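Local coordinates for glycosyl hydrolase family 2, TIM barrel domain protein (Faecalibacterium prausnitzii A2-165, PDB 6ED2), which probably hydrolyses beta-glucuronides, as a gut bacterial beta-glucuronidase of glycosyl hydrolase family 2 of the kind that can reactivate drugs, at residues Ala523-Gly537 against Phe568-Trp580. Sequence-based numbering, arbitrary orientation.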
ATOM      1  N   ALA A 523      -2.553 -23.720 -35.038  1.00 31.77           N
ATOM      2  CA  ALA A 523      -3.679 -24.061 -35.906  1.00 32.42           C
ATOM      3  C   ALA A 523      -3.311 -25.164 -36.885  1.00 33.14           C
ATOM      4  O   ALA A 523      -4.174 -25.956 -37.278  1.00 30.31           O
ATOM      5  CB  ALA A 523      -4.152 -22.831 -36.675  1.00 31.28           C
ATOM      6  N   LYS A 524      -2.035 -25.231 -37.277  1.00 31.82           N
ATOM      7  CA  LYS A 524      -1.607 -26.203 -38.275  1.00 38.59           C
ATOM      8  C   LYS A 524      -1.363 -27.579 -37.675  1.00 40.62           C
ATOM      9  O   LYS A 524      -1.517 -28.579 -38.385  1.00 38.33           O
ATOM     10  CB  LYS A 524      -0.342 -25.714 -38.980  1.00 35.84           C
ATOM     11  CG  LYS A 524      -0.628 -24.669 -40.044  1.00 36.45           C
ATOM     12  CD  LYS A 524       0.608 -23.811 -40.321  1.00 45.92           C
ATOM     13  CE  LYS A 524       0.266 -22.622 -41.225  1.00 57.13           C
ATOM     14  NZ  LYS A 524       1.085 -21.398 -40.933  1.00 66.61           N
ATOM     15  N   VAL A 525      -1.002 -27.666 -36.385  1.00 32.35           N
ATOM     16  CA  VAL A 525      -0.648 -28.957 -35.802  1.00 30.94           C
ATOM     17  C   VAL A 525      -1.768 -29.582 -34.971  1.00 33.10           C
ATOM     18  O   VAL A 525      -1.633 -30.749 -34.567  1.00 29.79           O
ATOM     19  CB  VAL A 525       0.643 -28.861 -34.959  1.00 33.93           C
ATOM     20  CG1 VAL A 525       1.763 -28.213 -35.767  1.00 33.41           C
ATOM     21  CG2 VAL A 525       0.396 -28.105 -33.650  1.00 30.13           C
ATOM     22  N   LEU A 526      -2.878 -28.871 -34.738  1.00 33.67           N
ATOM     23  CA  LEU A 526      -3.896 -29.334 -33.790  1.00 33.19           C
ATOM     24  C   LEU A 526      -4.785 -30.428 -34.376  1.00 33.13           C
ATOM     25  O   LEU A 526      -5.199 -31.348 -33.655  1.00 32.94           O
ATOM     26  CB  LEU A 526      -4.768 -28.161 -33.333  1.00 27.76           C
ATOM     27  CG  LEU A 526      -4.228 -27.308 -32.180  1.00 32.13           C
ATOM     28  CD1 LEU A 526      -4.960 -25.999 -32.120  1.00 27.32           C
ATOM     29  CD2 LEU A 526      -4.345 -28.027 -30.836  1.00 30.24           C
ATOM     30  N   HIS A 527      -5.123 -30.323 -35.658  1.00 32.33           N
ATOM     31  CA  HIS A 527      -5.928 -31.326 -36.367  1.00 33.10           C
ATOM     32  C   HIS A 527      -7.226 -31.631 -35.617  1.00 31.26           C
ATOM     33  O   HIS A 527      -7.524 -32.773 -35.259  1.00 38.74           O
ATOM     34  CB  HIS A 527      -5.115 -32.603 -36.621  1.00 27.18           C
ATOM     35  CG  HIS A 527      -3.763 -32.342 -37.217  1.00 32.22           C
ATOM     36  ND1 HIS A 527      -3.587 -31.589 -38.359  1.00 36.50           N
ATOM     37  CD2 HIS A 527      -2.523 -32.724 -36.824  1.00 29.80           C
ATOM     38  CE1 HIS A 527      -2.298 -31.516 -38.643  1.00 34.72           C
ATOM     39  NE2 HIS A 527      -1.629 -32.183 -37.718  1.00 31.91           N
ATOM     40  N   GLY A 528      -8.003 -30.580 -35.382  1.00 25.86           N
ATOM     41  CA  GLY A 528      -9.306 -30.703 -34.773  1.00 27.64           C
ATOM     42  C   GLY A 528      -9.331 -30.597 -33.256  1.00 29.30           C
ATOM     43  O   GLY A 528     -10.383 -30.292 -32.697  1.00 33.78           O
ATOM     44  N   ARG A 529      -8.201 -30.812 -32.588  1.00 24.37           N
ATOM     45  CA  ARG A 529      -8.155 -30.843 -31.126  1.00 30.31           C
ATOM     46  C   ARG A 529      -8.456 -29.466 -30.524  1.00 31.29           C
ATOM     47  O   ARG A 529      -7.994 -28.445 -31.042  1.00 30.66           O
ATOM     48  CB  ARG A 529      -6.778 -31.306 -30.654  1.00 24.58           C
ATOM     49  CG  ARG A 529      -6.510 -32.800 -30.848  1.00 27.32           C
ATOM     50  CD  ARG A 529      -5.074 -33.174 -30.486  1.00 22.31           C
ATOM     51  NE  ARG A 529      -4.074 -32.496 -31.317  1.00 24.43           N
ATOM     52  CZ  ARG A 529      -2.794 -32.351 -30.973  1.00 28.83           C
ATOM     53  NH1 ARG A 529      -2.346 -32.813 -29.803  1.00 29.15           N
ATOM     54  NH2 ARG A 529      -1.953 -31.734 -31.787  1.00 23.09           N
ATOM     55  N   PRO A 530      -9.208 -29.405 -29.416  1.00 33.56           N
ATOM     56  CA  PRO A 530      -9.299 -28.147 -28.654  1.00 25.72           C
ATOM     57  C   PRO A 530      -7.937 -27.720 -28.129  1.00 23.78           C
ATOM     58  O   PRO A 530      -7.060 -28.541 -27.840  1.00 24.02           O
ATOM     59  CB  PRO A 530     -10.253 -28.482 -27.497  1.00 24.75           C
ATOM     60  CG  PRO A 530     -10.872 -29.799 -27.827  1.00 30.36           C
ATOM     61  CD  PRO A 530      -9.946 -30.506 -28.777  1.00 31.30           C
ATOM     62  N   LEU A 531      -7.754 -26.413 -28.042  1.00 23.97           N
ATOM     63  CA  LEU A 531      -6.634 -25.824 -27.332  1.00 26.94           C
ATOM     64  C   LEU A 531      -7.194 -24.945 -26.222  1.00 26.40           C
ATOM     65  O   LEU A 531      -8.208 -24.263 -26.412  1.00 27.31           O
ATOM     66  CB  LEU A 531      -5.741 -25.011 -28.282  1.00 26.86           C
ATOM     67  CG  LEU A 531      -4.418 -24.450 -27.741  1.00 29.36           C
ATOM     68  CD1 LEU A 531      -3.316 -24.460 -28.848  1.00 20.52           C
ATOM     69  CD2 LEU A 531      -4.631 -23.042 -27.184  1.00 23.41           C
ATOM     70  N   ILE A 532      -6.559 -24.991 -25.053  1.00 23.71           N
ATOM     71  CA  ILE A 532      -6.889 -24.087 -23.967  1.00 25.24           C
ATOM     72  C   ILE A 532      -5.609 -23.434 -23.483  1.00 27.71           C
ATOM     73  O   ILE A 532      -4.497 -23.929 -23.708  1.00 24.72           O
ATOM     74  CB  ILE A 532      -7.592 -24.775 -22.784  1.00 25.05           C
ATOM     75  CG1 ILE A 532      -6.610 -25.629 -21.988  1.00 23.83           C
ATOM     76  CG2 ILE A 532      -8.765 -25.590 -23.252  1.00 24.92           C
ATOM     77  CD1 ILE A 532      -7.237 -26.158 -20.707  1.00 24.47           C
ATOM     78  N   PHE A 533      -5.781 -22.306 -22.807  1.00 23.75           N
ATOM     79  CA  PHE A 533      -4.678 -21.659 -22.122  1.00 24.47           C
ATOM     80  C   PHE A 533      -4.764 -21.984 -20.640  1.00 26.66           C
ATOM     81  O   PHE A 533      -5.815 -21.821 -20.014  1.00 26.83           O
ATOM     82  CB  PHE A 533      -4.682 -20.156 -22.391  1.00 26.64           C
ATOM     83  CG  PHE A 533      -4.282 -19.823 -23.804  1.00 25.48           C
ATOM     84  CD1 PHE A 533      -2.959 -19.568 -24.117  1.00 26.91           C
ATOM     85  CD2 PHE A 533      -5.224 -19.834 -24.829  1.00 26.63           C
ATOM     86  CE1 PHE A 533      -2.585 -19.304 -25.429  1.00 27.07           C
ATOM     87  CE2 PHE A 533      -4.864 -19.550 -26.141  1.00 21.64           C
ATOM     88  CZ  PHE A 533      -3.548 -19.298 -26.442  1.00 24.98           C
ATOM     89  N   THR A 534      -3.677 -22.505 -20.102  1.00 26.89           N
ATOM     90  CA  THR A 534      -3.628 -22.851 -18.697  1.00 31.68           C
ATOM     91  C   THR A 534      -2.803 -21.871 -17.876  1.00 31.55           C
ATOM     92  O   THR A 534      -2.855 -21.933 -16.643  1.00 30.70           O
ATOM     93  CB  THR A 534      -3.074 -24.275 -18.522  1.00 30.49           C
ATOM     94  OG1 THR A 534      -1.993 -24.476 -19.442  1.00 26.81           O
ATOM     95  CG2 THR A 534      -4.170 -25.299 -18.790  1.00 24.30           C
ATOM     96  N   GLU A 535      -2.034 -20.988 -18.515  1.00 29.82           N
ATOM     97  CA  GLU A 535      -1.408 -19.875 -17.809  1.00 28.02           C
ATOM     98  C   GLU A 535      -1.288 -18.687 -18.743  1.00 30.85           C
ATOM     99  O   GLU A 535      -1.082 -18.842 -19.953  1.00 28.43           O
ATOM    100  CB  GLU A 535      -0.011 -20.208 -17.265  1.00 29.32           C
ATOM    101  CG  GLU A 535      -0.032 -21.270 -16.204  1.00 30.72           C
ATOM    102  CD  GLU A 535       1.275 -21.431 -15.515  1.00 33.58           C
ATOM    103  OE1 GLU A 535       2.097 -20.484 -15.574  1.00 33.55           O
ATOM    104  OE2 GLU A 535       1.465 -22.506 -14.900  1.00 36.26           O
ATOM    105  N   TYR A 536      -1.388 -17.502 -18.145  1.00 24.99           N
ATOM    106  CA  TYR A 536      -1.158 -16.184 -18.718  1.00 26.74           C
ATOM    107  C   TYR A 536      -1.507 -15.164 -17.637  1.00 32.57           C
ATOM    108  O   TYR A 536      -2.265 -15.461 -16.703  1.00 24.28           O
ATOM    109  CB  TYR A 536      -1.976 -15.954 -19.992  1.00 28.17           C
ATOM    110  CG  TYR A 536      -3.488 -15.882 -19.831  1.00 26.85           C
ATOM    111  CD1 TYR A 536      -4.151 -14.658 -19.922  1.00 26.88           C
ATOM    112  CD2 TYR A 536      -4.251 -17.023 -19.622  1.00 22.11           C
ATOM    113  CE1 TYR A 536      -5.523 -14.571 -19.800  1.00 24.97           C
ATOM    114  CE2 TYR A 536      -5.638 -16.952 -19.515  1.00 20.63           C
ATOM    115  CZ  TYR A 536      -6.269 -15.721 -19.605  1.00 27.91           C
ATOM    116  OH  TYR A 536      -7.647 -15.621 -19.498  1.00 28.12           O
ATOM    117  N   GLY A 537      -0.900 -13.982 -17.741  1.00 27.20           N
ATOM    118  CA  GLY A 537      -1.093 -12.950 -16.742  1.00 29.60           C
ATOM    119  C   GLY A 537       0.145 -12.110 -16.482  1.00 34.56           C
ATOM    120  O   GLY A 537       1.211 -12.348 -17.063  1.00 28.25           O
ATOM    121  N   PHE A 568      -7.153 -14.842 -28.046  1.00 31.84           N
ATOM    122  CA  PHE A 568      -7.944 -16.044 -27.769  1.00 28.05           C
ATOM    123  C   PHE A 568      -9.168 -16.080 -28.657  1.00 29.46           C
ATOM    124  O   PHE A 568      -9.473 -17.094 -29.297  1.00 32.52           O
ATOM    125  CB  PHE A 568      -8.438 -16.100 -26.308  1.00 31.98           C
ATOM    126  CG  PHE A 568      -7.368 -16.308 -25.253  1.00 28.33           C
ATOM    127  CD1 PHE A 568      -6.021 -16.372 -25.570  1.00 22.81           C
ATOM    128  CD2 PHE A 568      -7.744 -16.406 -23.916  1.00 26.36           C
ATOM    129  CE1 PHE A 568      -5.069 -16.556 -24.588  1.00 24.17           C
ATOM    130  CE2 PHE A 568      -6.797 -16.582 -22.916  1.00 27.92           C
ATOM    131  CZ  PHE A 568      -5.454 -16.658 -23.247  1.00 26.60           C
ATOM    132  N   ASP A 569      -9.907 -14.968 -28.675  1.00 31.60           N
ATOM    133  CA  ASP A 569     -11.218 -14.930 -29.301  1.00 31.09           C
ATOM    134  C   ASP A 569     -11.126 -15.030 -30.817  1.00 30.46           C
ATOM    135  O   ASP A 569     -12.125 -15.347 -31.469  1.00 28.56           O
ATOM    136  CB  ASP A 569     -11.950 -13.654 -28.873  1.00 28.87           C
ATOM    137  CG  ASP A 569     -12.351 -13.681 -27.382  1.00 36.82           C
ATOM    138  OD1 ASP A 569     -12.305 -14.783 -26.780  1.00 31.68           O
ATOM    139  OD2 ASP A 569     -12.724 -12.611 -26.822  1.00 30.10           O
ATOM    140  N   HIS A 570      -9.944 -14.795 -31.377  1.00 31.73           N
ATOM    141  CA  HIS A 570      -9.753 -14.868 -32.817  1.00 39.90           C
ATOM    142  C   HIS A 570      -9.813 -16.295 -33.366  1.00 37.79           C
ATOM    143  O   HIS A 570     -10.139 -16.464 -34.541  1.00 37.80           O
ATOM    144  CB  HIS A 570      -8.409 -14.235 -33.179  1.00 34.50           C
ATOM    145  CG  HIS A 570      -8.194 -14.088 -34.649  1.00 38.60           C
ATOM    146  ND1 HIS A 570      -8.948 -13.238 -35.429  1.00 46.24           N
ATOM    147  CD2 HIS A 570      -7.324 -14.699 -35.489  1.00 41.71           C
ATOM    148  CE1 HIS A 570      -8.542 -13.322 -36.684  1.00 45.75           C
ATOM    149  NE2 HIS A 570      -7.558 -14.201 -36.747  1.00 44.34           N
ATOM    150  N   TYR A 571      -9.523 -17.318 -32.557  1.00 33.66           N
ATOM    151  CA  TYR A 571      -9.291 -18.678 -33.052  1.00 31.54           C
ATOM    152  C   TYR A 571     -10.387 -19.619 -32.567  1.00 30.27           C
ATOM    153  O   TYR A 571     -10.591 -19.768 -31.358  1.00 35.15           O
ATOM    154  CB  TYR A 571      -7.918 -19.187 -32.602  1.00 28.96           C
ATOM    155  CG  TYR A 571      -6.770 -18.388 -33.167  1.00 32.30           C
ATOM    156  CD1 TYR A 571      -6.217 -18.709 -34.410  1.00 32.80           C
ATOM    157  CD2 TYR A 571      -6.244 -17.295 -32.474  1.00 33.00           C
ATOM    158  CE1 TYR A 571      -5.170 -17.969 -34.941  1.00 32.14           C
ATOM    159  CE2 TYR A 571      -5.191 -16.548 -32.997  1.00 30.98           C
ATOM    160  CZ  TYR A 571      -4.659 -16.892 -34.232  1.00 39.60           C
ATOM    161  OH  TYR A 571      -3.612 -16.163 -34.756  1.00 41.28           O
ATOM    162  N   ASP A 572     -11.069 -20.280 -33.506  1.00 29.91           N
ATOM    163  CA  ASP A 572     -12.195 -21.142 -33.159  1.00 31.29           C
ATOM    164  C   ASP A 572     -11.766 -22.342 -32.319  1.00 31.27           C
ATOM    165  O   ASP A 572     -12.597 -22.922 -31.610  1.00 30.24           O
ATOM    166  CB  ASP A 572     -12.924 -21.612 -34.437  1.00 36.02           C
ATOM    167  CG  ASP A 572     -12.228 -22.822 -35.133  1.00 44.79           C
ATOM    168  OD1 ASP A 572     -11.010 -22.744 -35.462  1.00 42.08           O
ATOM    169  OD2 ASP A 572     -12.907 -23.862 -35.355  1.00 49.26           O
ATOM    170  N   PHE A 573     -10.492 -22.720 -32.372  1.00 28.74           N
ATOM    171  CA  PHE A 573     -10.043 -23.892 -31.635  1.00 31.82           C
ATOM    172  C   PHE A 573      -9.699 -23.590 -30.180  1.00 28.95           C
ATOM    173  O   PHE A 573      -9.513 -24.534 -29.403  1.00 25.70           O
ATOM    174  CB  PHE A 573      -8.841 -24.542 -32.333  1.00 24.02           C
ATOM    175  CG  PHE A 573      -7.683 -23.602 -32.602  1.00 30.27           C
ATOM    176  CD1 PHE A 573      -6.796 -23.245 -31.591  1.00 26.93           C
ATOM    177  CD2 PHE A 573      -7.466 -23.097 -33.880  1.00 30.72           C
ATOM    178  CE1 PHE A 573      -5.723 -22.405 -31.836  1.00 26.33           C
ATOM    179  CE2 PHE A 573      -6.399 -22.245 -34.134  1.00 29.63           C
ATOM    180  CZ  PHE A 573      -5.522 -21.901 -33.114  1.00 30.94           C
ATOM    181  N   VAL A 574      -9.624 -22.321 -29.783  1.00 26.90           N
ATOM    182  CA  VAL A 574      -9.367 -21.989 -28.381  1.00 30.53           C
ATOM    183  C   VAL A 574     -10.664 -22.213 -27.620  1.00 27.18           C
ATOM    184  O   VAL A 574     -11.656 -21.513 -27.840  1.00 24.33           O
ATOM    185  CB  VAL A 574      -8.860 -20.554 -28.204  1.00 31.41           C
ATOM    186  CG1 VAL A 574      -8.748 -20.233 -26.715  1.00 27.14           C
ATOM    187  CG2 VAL A 574      -7.500 -20.377 -28.885  1.00 24.79           C
ATOM    188  N   GLN A 575     -10.668 -23.208 -26.735  1.00 25.44           N
ATOM    189  CA  GLN A 575     -11.902 -23.612 -26.073  1.00 27.20           C
ATOM    190  C   GLN A 575     -11.844 -23.443 -24.563  1.00 29.67           C
ATOM    191  O   GLN A 575     -12.729 -23.942 -23.856  1.00 28.23           O
ATOM    192  CB  GLN A 575     -12.236 -25.059 -26.438  1.00 32.01           C
ATOM    193  CG  GLN A 575     -12.638 -25.219 -27.891  1.00 27.03           C
ATOM    194  CD  GLN A 575     -13.971 -24.561 -28.184  1.00 31.38           C
ATOM    195  OE1 GLN A 575     -14.925 -24.735 -27.432  1.00 33.27           O
ATOM    196  NE2 GLN A 575     -14.047 -23.803 -29.284  1.00 27.41           N
ATOM    197  N   GLY A 576     -10.843 -22.745 -24.050  1.00 26.68           N
ATOM    198  CA  GLY A 576     -10.777 -22.528 -22.626  1.00 27.93           C
ATOM    199  C   GLY A 576      -9.700 -21.540 -22.247  1.00 28.16           C
ATOM    200  O   GLY A 576      -8.657 -21.473 -22.909  1.00 27.54           O
ATOM    201  N   GLU A 577      -9.946 -20.764 -21.187  1.00 27.20           N
ATOM    202  CA  GLU A 577      -8.964 -19.825 -20.648  1.00 27.56           C
ATOM    203  C   GLU A 577      -8.902 -20.019 -19.142  1.00 25.67           C
ATOM    204  O   GLU A 577      -9.888 -19.786 -18.436  1.00 29.77           O
ATOM    205  CB  GLU A 577      -9.317 -18.374 -21.002  1.00 24.98           C
ATOM    206  CG  GLU A 577     -10.765 -17.997 -20.696  1.00 24.54           C
ATOM    207  CD  GLU A 577     -11.190 -16.710 -21.385  1.00 31.53           C
ATOM    208  OE1 GLU A 577     -11.344 -16.708 -22.636  1.00 31.44           O
ATOM    209  OE2 GLU A 577     -11.366 -15.698 -20.673  1.00 33.45           O
ATOM    210  N   LEU A 578      -7.762 -20.467 -18.653  1.00 23.63           N
ATOM    211  CA  LEU A 578      -7.529 -20.577 -17.224  1.00 26.11           C
ATOM    212  C   LEU A 578      -6.348 -19.667 -16.955  1.00 27.79           C
ATOM    213  O   LEU A 578      -5.241 -19.918 -17.451  1.00 24.52           O
ATOM    214  CB  LEU A 578      -7.259 -22.017 -16.787  1.00 22.31           C
ATOM    215  CG  LEU A 578      -8.291 -23.066 -17.199  1.00 26.34           C
ATOM    216  CD1 LEU A 578      -7.897 -24.415 -16.623  1.00 26.36           C
ATOM    217  CD2 LEU A 578      -9.702 -22.718 -16.785  1.00 22.67           C
ATOM    218  N   VAL A 579      -6.596 -18.586 -16.217  1.00 23.87           N
ATOM    219  CA  VAL A 579      -5.597 -17.539 -16.053  1.00 23.50           C
ATOM    220  C   VAL A 579      -4.717 -17.899 -14.869  1.00 24.78           C
ATOM    221  O   VAL A 579      -5.139 -18.606 -13.948  1.00 27.31           O
ATOM    222  CB  VAL A 579      -6.277 -16.156 -15.895  1.00 29.44           C
ATOM    223  CG1 VAL A 579      -7.008 -16.044 -14.552  1.00 23.74           C
ATOM    224  CG2 VAL A 579      -5.272 -15.015 -16.072  1.00 26.28           C
ATOM    225  N   TRP A 580      -3.465 -17.445 -14.907  1.00 25.99           N
ATOM    226  CA  TRP A 580      -2.552 -17.570 -13.777  1.00 26.18           C
ATOM    227  C   TRP A 580      -2.539 -16.253 -13.005  1.00 25.72           C
ATOM    228  O   TRP A 580      -2.186 -15.219 -13.568  1.00 27.11           O
ATOM    229  CB  TRP A 580      -1.152 -17.886 -14.274  1.00 24.33           C
ATOM    230  CG  TRP A 580      -0.224 -18.438 -13.249  1.00 25.60           C
ATOM    231  CD1 TRP A 580       0.897 -17.841 -12.752  1.00 25.24           C
ATOM    232  CD2 TRP A 580      -0.308 -19.721 -12.632  1.00 22.51           C
ATOM    233  NE1 TRP A 580       1.517 -18.677 -11.860  1.00 26.78           N
ATOM    234  CE2 TRP A 580       0.790 -19.837 -11.762  1.00 24.84           C
ATOM    235  CE3 TRP A 580      -1.216 -20.783 -12.723  1.00 24.73           C
ATOM    236  CZ2 TRP A 580       1.011 -20.975 -10.984  1.00 20.49           C
ATOM    237  CZ3 TRP A 580      -1.004 -21.902 -11.949  1.00 24.22           C
ATOM    238  CH2 TRP A 580       0.108 -21.992 -11.091  1.00 23.46           C
TER
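Phe533 and Phe568 lie almost flat on one another in an offset stack, ring planes 14° apart, with Phe568 CE1 above the centre of the Phe533 ring. This pair is the tight heart of a beta-alpha-beta crossover in the TIM barrel: parallel strands 531-535 and 574-580 are joined through helix 554-570, whose last turn carries Phe568 against the sheet. Phe568 then turns an edge to the face of Tyr536, completing an aromatic cluster. With CG held between its backbone N and carbonyl carbon (chi1 67°), the Tyr536 ring stands between Phe568 and Val579, whose CG2 sits over the opposite face, 3.8 Å from the ring centroid. Were Tyr536 an alanine, the Phe568 edge and Val579 methyl would probably lose the ring between them, and His565 its phenol partner. The strands themselves are stitched by backbone bonds, among them Gln575 N to Leu531 O at 2.7 Å and Phe533 N to Gly576 O at 3.0 Å. Gly576 suits its place, since a CB there would clash with Ile532 CG2.

At the N-terminal start of the strands Phe573 is packed between Leu526 CD1 and Tyr571 CB on its two faces, while exposed Ala523, its CB 3.4 Å from Phe573 CE2, marks the solvent edge. At their C-terminal end the Glu535 carboxylate stacks on the Trp580 indole, planes 10° apart, while its oxygens bind Arg353, Tyr497 and a glycerol. A largely aromatic interior thus gives way to a carboxylate laid flat on the indole and gripped by Arg353 and Tyr497, consistent with the barrel mouth where family 2 enzymes bind sugars.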